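Local coordinates for hypothetical bacterial 6-phosphogluconolactonase (Bacteroides fragilis, PDB 3SCY), which probably hydrolyses 6-phosphogluconolactone to 6-phosphogluconate and folds as a seven-bladed beta-propeller of the lactonase family, at residues A[52-56]-A[102-107]; A[75-80]-A[91-97]; A[115-121]-A[154-160]. One frame throughout, in Å; residues are numbered along the deposited sequence.

Contact 1: residues A[52-56]-A[102-107]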
loop_
_atom_site.group_PDB
_atom_site.type_symbol
_atom_site.label_atom_id
_atom_site.label_comp_id
_atom_site.label_asym_id
_atom_site.label_seq_id
_atom_site.Cartn_x
_atom_site.Cartn_y
_atom_site.Cartn_z
ATOM N N PRO A 52 -8.915 7.898 7.059
ATOM C CA PRO A 52 -7.488 7.781 6.710
ATOM C C PRO A 52 -7.175 6.326 6.297
ATOM O O PRO A 52 -6.526 5.566 7.033
ATOM C CB PRO A 52 -6.800 8.189 8.012
ATOM C CG PRO A 52 -7.722 7.691 9.089
ATOM C CD PRO A 52 -9.125 7.795 8.528
ATOM N N SER A 53 -7.730 5.909 5.134
ATOM C CA SER A 53 -7.655 4.498 4.737
ATOM C C SER A 53 -6.272 4.047 4.249
ATOM O O SER A 53 -6.020 2.845 4.115
ATOM C CB SER A 53 -8.700 4.180 3.689
ATOM O OG SER A 53 -8.377 4.899 2.517
ATOM N N TYR A 54 -5.401 4.998 3.975
ATOM C CA TYR A 54 -4.030 4.717 3.604
ATOM C C TYR A 54 -3.187 5.841 4.137
ATOM O O TYR A 54 -3.592 7.007 4.101
ATOM C CB TYR A 54 -3.840 4.539 2.064
ATOM C CG TYR A 54 -2.740 3.549 1.755
ATOM C CD1 TYR A 54 -3.002 2.179 1.729
ATOM C CD2 TYR A 54 -1.415 3.965 1.623
ATOM C CE1 TYR A 54 -1.975 1.247 1.597
ATOM C CE2 TYR A 54 -0.378 3.033 1.465
ATOM C CZ TYR A 54 -0.672 1.678 1.454
ATOM O OH TYR A 54 0.315 0.718 1.320
ATOM N N LEU A 55 -2.021 5.496 4.622
ATOM C CA LEU A 55 -1.098 6.479 5.157
ATOM C C LEU A 55 0.325 5.988 4.988
ATOM O O LEU A 55 0.582 4.794 4.810
ATOM C CB LEU A 55 -1.401 6.784 6.650
ATOM C CG LEU A 55 -1.551 5.593 7.612
ATOM C CD1 LEU A 55 -0.214 5.041 8.028
ATOM C CD2 LEU A 55 -2.245 6.030 8.884
ATOM N N ILE A 56 1.244 6.936 5.077
ATOM C CA ILE A 56 2.665 6.641 4.978
ATOM C C ILE A 56 3.453 7.521 5.873
ATOM O O ILE A 56 3.161 8.704 5.999
ATOM C CB ILE A 56 3.178 6.804 3.490
ATOM C CG1 ILE A 56 2.936 8.208 2.905
ATOM C CG2 ILE A 56 2.705 5.654 2.574
ATOM C CD1 ILE A 56 3.840 8.476 1.687
ATOM N N PRO A 102 -9.195 9.145 -2.821
ATOM C CA PRO A 102 -7.744 8.869 -2.758
ATOM C C PRO A 102 -7.563 7.653 -1.869
ATOM O O PRO A 102 -8.141 7.604 -0.786
ATOM C CB PRO A 102 -7.155 10.169 -2.201
ATOM C CG PRO A 102 -8.313 10.780 -1.398
ATOM C CD PRO A 102 -9.531 10.454 -2.213
ATOM N N CYS A 103 -6.840 6.612 -2.362
ATOM C CA CYS A 103 -6.808 5.343 -1.630
ATOM C C CYS A 103 -5.406 4.789 -1.452
ATOM O O CYS A 103 -5.238 3.693 -0.898
ATOM C CB CYS A 103 -7.685 4.329 -2.358
ATOM S SG CYS A 103 -7.066 3.903 -4.011
ATOM N N TYR A 104 -4.405 5.516 -1.919
ATOM C CA TYR A 104 -3.002 5.132 -1.836
ATOM C C TYR A 104 -2.171 6.373 -1.961
ATOM O O TYR A 104 -2.584 7.299 -2.675
ATOM C CB TYR A 104 -2.613 4.151 -2.964
ATOM C CG TYR A 104 -1.366 3.333 -2.660
ATOM C CD1 TYR A 104 -0.090 3.822 -2.955
ATOM C CD2 TYR A 104 -1.468 2.035 -2.194
ATOM C CE1 TYR A 104 1.058 3.062 -2.711
ATOM C CE2 TYR A 104 -0.334 1.248 -1.977
ATOM C CZ TYR A 104 0.927 1.773 -2.216
ATOM O OH TYR A 104 2.030 0.972 -2.044
ATOM N N LEU A 105 -0.994 6.400 -1.358
ATOM C CA LEU A 105 -0.120 7.550 -1.585
ATOM C C LEU A 105 1.343 7.135 -1.466
ATOM O O LEU A 105 1.670 6.089 -0.863
ATOM C CB LEU A 105 -0.499 8.782 -0.708
ATOM C CG LEU A 105 -0.130 8.815 0.774
ATOM C CD1 LEU A 105 -0.656 10.100 1.409
ATOM C CD2 LEU A 105 -0.708 7.632 1.571
ATOM N N THR A 106 2.234 7.893 -2.132
ATOM C CA THR A 106 3.662 7.620 -2.053
ATOM C C THR A 106 4.403 8.952 -1.985
ATOM O O THR A 106 3.786 9.999 -2.164
ATOM C CB THR A 106 4.165 6.720 -3.196
ATOM O OG1 THR A 106 5.442 6.211 -2.787
ATOM C CG2 THR A 106 4.275 7.460 -4.536
ATOM N N THR A 107 5.694 8.918 -1.655
ATOM C CA THR A 107 6.484 10.134 -1.557
ATOM C C THR A 107 7.895 9.882 -2.029
ATOM O O THR A 107 8.406 8.746 -1.938
ATOM C CB THR A 107 6.516 10.640 -0.080
ATOM O OG1 THR A 107 7.153 11.936 -0.030
ATOM C CG2 THR A 107 7.275 9.686 0.887
HETATM O O HOH W 1 -7.078 2.836 0.995
#

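Contact 2: residues A[75-80]-A[91-97]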
loop_
_atom_site.group_PDB
_atom_site.type_symbol
_atom_site.label_atom_id
_atom_site.label_comp_id
_atom_site.label_asym_id
_atom_site.label_seq_id
_atom_site.Cartn_x
_atom_site.Cartn_y
_atom_site.Cartn_z
ATOM N N ALA A 75 -12.457 14.897 -0.477
ATOM C CA ALA A 75 -11.271 14.087 -0.837
ATOM C C ALA A 75 -9.999 14.909 -0.648
ATOM O O ALA A 75 -9.874 16.007 -1.195
ATOM C CB ALA A 75 -11.381 13.588 -2.267
ATOM N N ALA A 76 -9.060 14.397 0.170
ATOM C CA ALA A 76 -7.909 15.186 0.533
ATOM C C ALA A 76 -6.747 14.337 1.027
ATOM O O ALA A 76 -6.841 13.105 1.079
ATOM C CB ALA A 76 -8.317 16.162 1.650
ATOM N N VAL A 77 -5.644 15.024 1.366
ATOM C CA VAL A 77 -4.474 14.445 2.027
ATOM C C VAL A 77 -4.192 15.276 3.253
ATOM O O VAL A 77 -4.254 16.508 3.178
ATOM C CB VAL A 77 -3.237 14.330 1.114
ATOM C CG1 VAL A 77 -2.017 13.815 1.890
ATOM C CG2 VAL A 77 -3.546 13.409 -0.053
ATOM N N SER A 78 -3.889 14.616 4.377
ATOM C CA SER A 78 -3.542 15.291 5.621
ATOM C C SER A 78 -2.076 15.052 5.910
ATOM O O SER A 78 -1.605 13.930 5.708
ATOM C CB SER A 78 -4.389 14.743 6.767
ATOM O OG SER A 78 -5.771 14.959 6.534
ATOM N N ALA A 79 -1.378 16.077 6.395
ATOM C CA ALA A 79 0.024 16.004 6.773
ATOM C C ALA A 79 0.146 16.194 8.260
ATOM O O ALA A 79 -0.448 17.133 8.807
ATOM C CB ALA A 79 0.811 17.087 6.048
ATOM N N PHE A 80 0.936 15.348 8.915
ATOM C CA PHE A 80 1.124 15.386 10.360
ATOM C C PHE A 80 2.576 15.377 10.757
ATOM O O PHE A 80 3.375 14.690 10.109
ATOM C CB PHE A 80 0.514 14.118 11.004
ATOM C CG PHE A 80 -0.937 13.841 10.720
ATOM C CD1 PHE A 80 -1.317 13.171 9.562
ATOM C CD2 PHE A 80 -1.924 14.221 11.630
ATOM C CE1 PHE A 80 -2.650 12.900 9.299
ATOM C CE2 PHE A 80 -3.266 13.969 11.356
ATOM C CZ PHE A 80 -3.617 13.325 10.187
ATOM N N LEU A 91 -1.522 17.271 13.481
ATOM C CA LEU A 91 -1.905 17.765 12.170
ATOM C C LEU A 91 -1.214 19.086 11.863
ATOM O O LEU A 91 -1.169 19.997 12.696
ATOM C CB LEU A 91 -3.433 17.921 12.076
ATOM C CG LEU A 91 -4.011 18.359 10.724
ATOM C CD1 LEU A 91 -3.856 17.271 9.649
ATOM C CD2 LEU A 91 -5.459 18.790 10.872
ATOM N N LEU A 92 -0.669 19.171 10.643
ATOM C CA LEU A 92 -0.041 20.386 10.149
ATOM C C LEU A 92 -1.006 21.089 9.226
ATOM O O LEU A 92 -1.268 22.281 9.396
ATOM C CB LEU A 92 1.279 20.084 9.424
ATOM C CG LEU A 92 2.366 19.348 10.235
ATOM C CD1 LEU A 92 3.603 19.143 9.368
ATOM C CD2 LEU A 92 2.749 20.100 11.495
ATOM N N ASN A 93 -1.524 20.348 8.222
ATOM C CA ASN A 93 -2.506 20.889 7.293
ATOM C C ASN A 93 -3.105 19.791 6.438
ATOM O O ASN A 93 -2.717 18.627 6.549
ATOM C CB ASN A 93 -1.927 22.021 6.418
ATOM C CG ASN A 93 -1.000 21.597 5.301
ATOM O OD1 ASN A 93 -0.394 20.521 5.336
ATOM N ND2 ASN A 93 -0.936 22.417 4.259
ATOM N N THR A 94 -4.075 20.182 5.597
ATOM C CA THR A 94 -4.796 19.303 4.686
ATOM C C THR A 94 -4.880 20.002 3.334
ATOM O O THR A 94 -4.936 21.241 3.287
ATOM C CB THR A 94 -6.201 18.995 5.272
ATOM O OG1 THR A 94 -6.091 18.622 6.646
ATOM C CG2 THR A 94 -6.953 17.916 4.505
ATOM N N GLN A 95 -4.885 19.225 2.245
ATOM C CA GLN A 95 -5.039 19.788 0.904
ATOM C C GLN A 95 -5.952 18.878 0.105
ATOM O O GLN A 95 -5.851 17.663 0.230
ATOM C CB GLN A 95 -3.693 19.997 0.178
ATOM C CG GLN A 95 -2.704 20.954 0.851
ATOM C CD GLN A 95 -3.043 22.420 0.694
ATOM O OE1 GLN A 95 -4.106 22.804 0.177
ATOM N NE2 GLN A 95 -2.141 23.279 1.146
ATOM N N LYS A 96 -6.786 19.447 -0.753
ATOM C CA LYS A 96 -7.745 18.684 -1.558
ATOM C C LYS A 96 -7.057 17.990 -2.734
ATOM O O LYS A 96 -6.153 18.549 -3.353
ATOM C CB LYS A 96 -8.864 19.629 -2.055
ATOM C CG LYS A 96 -9.631 20.315 -0.923
ATOM C CD LYS A 96 -10.455 19.350 -0.033
ATOM C CE LYS A 96 -11.443 20.072 0.866
ATOM N NZ LYS A 96 -10.773 20.793 1.985
ATOM N N THR A 97 -7.482 16.755 -3.031
ATOM C CA THR A 97 -6.894 16.011 -4.141
ATOM C C THR A 97 -7.504 16.401 -5.468
ATOM O O THR A 97 -6.896 16.125 -6.495
ATOM C CB THR A 97 -7.113 14.511 -3.949
ATOM O OG1 THR A 97 -8.503 14.254 -3.769
ATOM C CG2 THR A 97 -6.341 13.973 -2.798
#

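Contact 3: residues A[115-121]-A[154-160]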
loop_
_atom_site.group_PDB
_atom_site.type_symbol
_atom_site.label_atom_id
_atom_site.label_comp_id
_atom_site.label_asym_id
_atom_site.label_seq_id
_atom_site.Cartn_x
_atom_site.Cartn_y
_atom_site.Cartn_z
ATOM N N ALA A 115 -3.255 8.064 -5.451
ATOM C CA ALA A 115 -4.039 7.305 -6.414
ATOM C C ALA A 115 -5.497 7.570 -6.084
ATOM O O ALA A 115 -5.965 7.183 -5.000
ATOM C CB ALA A 115 -3.718 5.822 -6.324
ATOM N N ASN A 116 -6.235 8.226 -7.000
ATOM C CA ASN A 116 -7.626 8.580 -6.731
ATOM C C ASN A 116 -8.511 7.563 -7.414
ATOM O O ASN A 116 -8.623 7.540 -8.641
ATOM C CB ASN A 116 -7.937 10.018 -7.174
ATOM C CG ASN A 116 -6.920 11.005 -6.664
ATOM O OD1 ASN A 116 -6.413 10.892 -5.535
ATOM N ND2 ASN A 116 -6.557 11.948 -7.511
ATOM N N TYR A 117 -9.106 6.684 -6.593
ATOM C CA TYR A 117 -9.887 5.554 -7.090
ATOM C C TYR A 117 -11.094 5.978 -7.904
ATOM O O TYR A 117 -11.326 5.461 -9.001
ATOM C CB TYR A 117 -10.333 4.656 -5.921
ATOM C CG TYR A 117 -11.048 3.408 -6.376
ATOM C CD1 TYR A 117 -10.336 2.261 -6.722
ATOM C CD2 TYR A 117 -12.431 3.397 -6.546
ATOM C CE1 TYR A 117 -10.986 1.115 -7.162
ATOM C CE2 TYR A 117 -13.093 2.254 -6.992
ATOM C CZ TYR A 117 -12.360 1.116 -7.295
ATOM O OH TYR A 117 -12.994 -0.024 -7.730
ATOM N N SER A 118 -11.900 6.869 -7.353
ATOM C CA SER A 118 -13.135 7.249 -8.034
ATOM C C SER A 118 -12.931 8.412 -8.999
ATOM O O SER A 118 -13.686 8.551 -9.964
ATOM C CB SER A 118 -14.226 7.550 -7.020
ATOM O OG SER A 118 -14.518 6.359 -6.298
ATOM N N GLY A 119 -11.884 9.196 -8.775
ATOM C CA GLY A 119 -11.519 10.276 -9.675
ATOM C C GLY A 119 -10.841 9.744 -10.927
ATOM O O GLY A 119 -10.763 10.461 -11.916
ATOM N N GLY A 120 -10.299 8.507 -10.862
ATOM C CA GLY A 120 -9.564 7.887 -11.969
ATOM C C GLY A 120 -8.438 8.812 -12.390
ATOM O O GLY A 120 -8.318 9.195 -13.552
ATOM N N SER A 121 -7.659 9.248 -11.401
ATOM C CA SER A 121 -6.610 10.224 -11.579
ATOM C C SER A 121 -5.564 10.034 -10.500
ATOM O O SER A 121 -5.750 9.239 -9.561
ATOM C CB SER A 121 -7.198 11.637 -11.486
ATOM O OG SER A 121 -7.808 11.839 -10.218
HETATM N N MSE A 154 -14.738 2.841 -15.891
HETATM C CA MSE A 154 -13.873 4.020 -15.964
HETATM C C MSE A 154 -12.529 3.714 -15.331
HETATM O O MSE A 154 -12.429 2.718 -14.611
HETATM C CB MSE A 154 -14.528 5.204 -15.204
HETATM C CG MSE A 154 -14.956 4.838 -13.785
HETATM SE SE MSE A 154 -15.633 6.278 -12.678
HETATM C CE MSE A 154 -16.751 7.247 -13.975
ATOM N N PRO A 155 -11.511 4.589 -15.471
ATOM C CA PRO A 155 -10.253 4.335 -14.749
ATOM C C PRO A 155 -10.475 4.391 -13.230
ATOM O O PRO A 155 -11.343 5.128 -12.741
ATOM C CB PRO A 155 -9.330 5.468 -15.226
ATOM C CG PRO A 155 -9.945 5.941 -16.505
ATOM C CD PRO A 155 -11.417 5.825 -16.276
ATOM N N HIS A 156 -9.749 3.558 -12.499
ATOM C CA HIS A 156 -9.782 3.517 -11.041
ATOM C C HIS A 156 -8.353 3.374 -10.606
ATOM O O HIS A 156 -7.769 2.310 -10.769
ATOM C CB HIS A 156 -10.666 2.362 -10.539
ATOM C CG HIS A 156 -12.138 2.522 -10.810
ATOM N ND1 HIS A 156 -12.871 3.551 -10.247
ATOM C CD2 HIS A 156 -12.979 1.735 -11.530
ATOM C CE1 HIS A 156 -14.121 3.385 -10.673
ATOM N NE2 HIS A 156 -14.233 2.312 -11.451
ATOM N N LEU A 157 -7.762 4.452 -10.119
ATOM C CA LEU A 157 -6.350 4.439 -9.767
ATOM C C LEU A 157 -6.182 3.941 -8.342
ATOM O O LEU A 157 -6.806 4.461 -7.426
ATOM C CB LEU A 157 -5.758 5.838 -10.006
ATOM C CG LEU A 157 -5.244 6.108 -11.440
ATOM C CD1 LEU A 157 -3.893 5.446 -11.646
ATOM C CD2 LEU A 157 -6.251 5.665 -12.535
ATOM N N HIS A 158 -5.375 2.881 -8.160
ATOM C CA HIS A 158 -5.310 2.200 -6.875
ATOM C C HIS A 158 -3.949 2.104 -6.243
ATOM O O HIS A 158 -3.862 1.669 -5.085
ATOM C CB HIS A 158 -5.860 0.765 -7.022
ATOM C CG HIS A 158 -6.725 0.346 -5.875
ATOM N ND1 HIS A 158 -6.329 0.527 -4.559
ATOM C CD2 HIS A 158 -7.942 -0.244 -5.889
ATOM C CE1 HIS A 158 -7.345 0.097 -3.820
ATOM N NE2 HIS A 158 -8.315 -0.410 -4.579
ATOM N N CYS A 159 -2.890 2.497 -6.967
ATOM C CA CYS A 159 -1.547 2.403 -6.451
ATOM C C CYS A 159 -0.658 3.336 -7.216
ATOM O O CYS A 159 -0.881 3.544 -8.409
ATOM C CB CYS A 159 -1.046 0.962 -6.557
ATOM S SG CYS A 159 0.480 0.624 -5.633
ATOM N N VAL A 160 0.299 3.955 -6.533
ATOM C CA VAL A 160 1.326 4.779 -7.133
ATOM C C VAL A 160 2.647 4.380 -6.488
ATOM O O VAL A 160 2.763 4.376 -5.256
ATOM C CB VAL A 160 1.071 6.312 -7.048
ATOM C CG1 VAL A 160 0.042 6.746 -8.085
ATOM C CG2 VAL A 160 0.650 6.745 -5.642
HETATM O O HOH W 2 -12.916 7.498 -12.794
#

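Contact 1: residues A[52-56]-A[102-107]
The rings of Tyr-54 and Tyr-104 lie side by side and point the same way, in an offset stack. Their centroids are 4.3 Å apart and the planes are 23° from parallel. The slip puts the rim of one ring over the other: Tyr-54 CZ is 3.5 Å from Tyr-104 CE2. Tyr-104 has CG anti to the backbone N (chi1 -159°), and this swings the ring back beside its partner although its CB points away. The hollow beside the Tyr-54 ring is filled by Leu-105, whose CD2 meets the ring edge in plane, 3.7 Å from CD2 of Tyr-54. Segment 52-56 leads into strand 55-57, and 102-107 is a strand; these are the innermost strands of two successive blades of the beta-propeller. The segments run nearly parallel, 8° apart, and no direct hydrogen bond joins them. Ile-56 is the next bump. Its CG1 rests 3.8 Å from Leu-105 CG, and its CD1 reaches on to lie 3.7 Å from Thr-107 CG2. A water 2.9 Å from Ser-53 OG and 2.8 Å from Cys-103 O bridges the segments; it has more acceptors in reach than protons to give. Ser-53 OG also bonds Glu-69, and the hydroxyl of Tyr-54 bonds Lys-358. Tyr-104 also meets His-215 edge-to-face.

Contact 2: residues A[75-80]-A[91-97]
Val-77 and Gln-95 form a hydrogen-bonded pair in the antiparallel hairpin of strands 76-83 and 88-96, the two outer strands of one propeller blade. The backbone bonds come first. Val-77 N to Gln-95 O and Gln-95 N to Val-77 O are both 2.9 Å, and Ala-79 N gives a nearly straight bond (175°) to Asn-93 O. A classic beta bulge follows. Ala-79 O takes Leu-92 N at 2.8 Å and, weakly, Asn-93 N. At the other end Thr-97 N bonds Ala-75 O from above the carbonyl plane. Between these bonds Thr-94 CA makes a short CA-H...O contact with Val-77 O.

Side-chain packing comes next. Ala-75 CB sits 3.3 Å from Thr-97 OG1, which also bonds Gly-99 O. Val-77 and Thr-97 meet through their CG2 methyls, with the side chains crossing at about a right angle.

The polar ends are held from outside the hairpin. Asn-93 ND2 and Gln-95 NE2 both bond Leu-133 O, and Ser-78 OG bonds Asn-68.

One aromatic contact remains. A chi1 of -177° turns the Leu-91 branch away from its N and over the Phe-80 ring. Its CD1 makes a CH-pi contact over the face, 4.1 Å from the Phe-80 ring centroid and displaced toward the rim.

Contact 3: residues A[115-121]-A[154-160]
Tyr-117 and His-156 are where the CA atoms come closest, 4.4 Å apart. Segment 115-121 is the end of strand 111-116 and the turn into strand 121-126: Gly-120 and Ser-121 both face Asn-116 in a G1 beta bulge, and Gly-120 has positive phi. Segment 154-160 leads from a loop into strand 157-162. Gly-120 CA comes 3.4 Å from Pro-155 O, a close approach. A water donates to both Pro-155 O and Ser-118 O.

His-156 grips the turn. Its ND1 donates to Tyr-117 O at 2.8 Å; the acceptor lies in the imidazole plane, but the donor stands above the carbonyl plane. The same imidazole stacks, offset, on the Tyr-117 ring, with planes at 17°. His-156 CB sits over that ring face too, 3.8 Å from the Tyr-117 centroid. Extended away from its own N (chi1 -175°), the Tyr-117 ring also forms an offset edge-to-face pair with His-158, planes at 75°. The three rings make an aromatic cluster. Ala-115 CB lies 3.5 Å from Leu-157 O, and Leu-157 CB is 3.4 Å from Ser-121 O. Tyr-117 OH bonds Arg-151, which anchors the far end of the ring.

The contact joins two consecutive propeller blades. Strand 111-116 pairs with strand 102-107 in one blade. In the next, strand 168-173 lies beside strand 157-162, and its Asp-173 accepts a bond from His-156 N.

In the fold
Along the chain, contact 2 falls between the two segments of contact 1, and contact 3 comes after both. Contacts 1 and 3 each join successive blades, while contact 2 lies within one. Contacts 1 and 3 have centres about 12 Å apart and are tied by backbone: Cys-103 N is 2.8 Å from Ala-115 O, a probable hydrogen bond. Contact 2 is about 11 Å from contact 1, centre to centre, and meets it by packing, with Ala-75 CB 3.6 Å from Pro-102 CD. Contact 1 lies about 7 Å from the chain centre and contact 2 about 18 Å. An unidentified ligand, probably from the crystallisation liquor, bonds His-158 NE2 and lies near Cys-103, so contacts 1 and 3 may border a pocket.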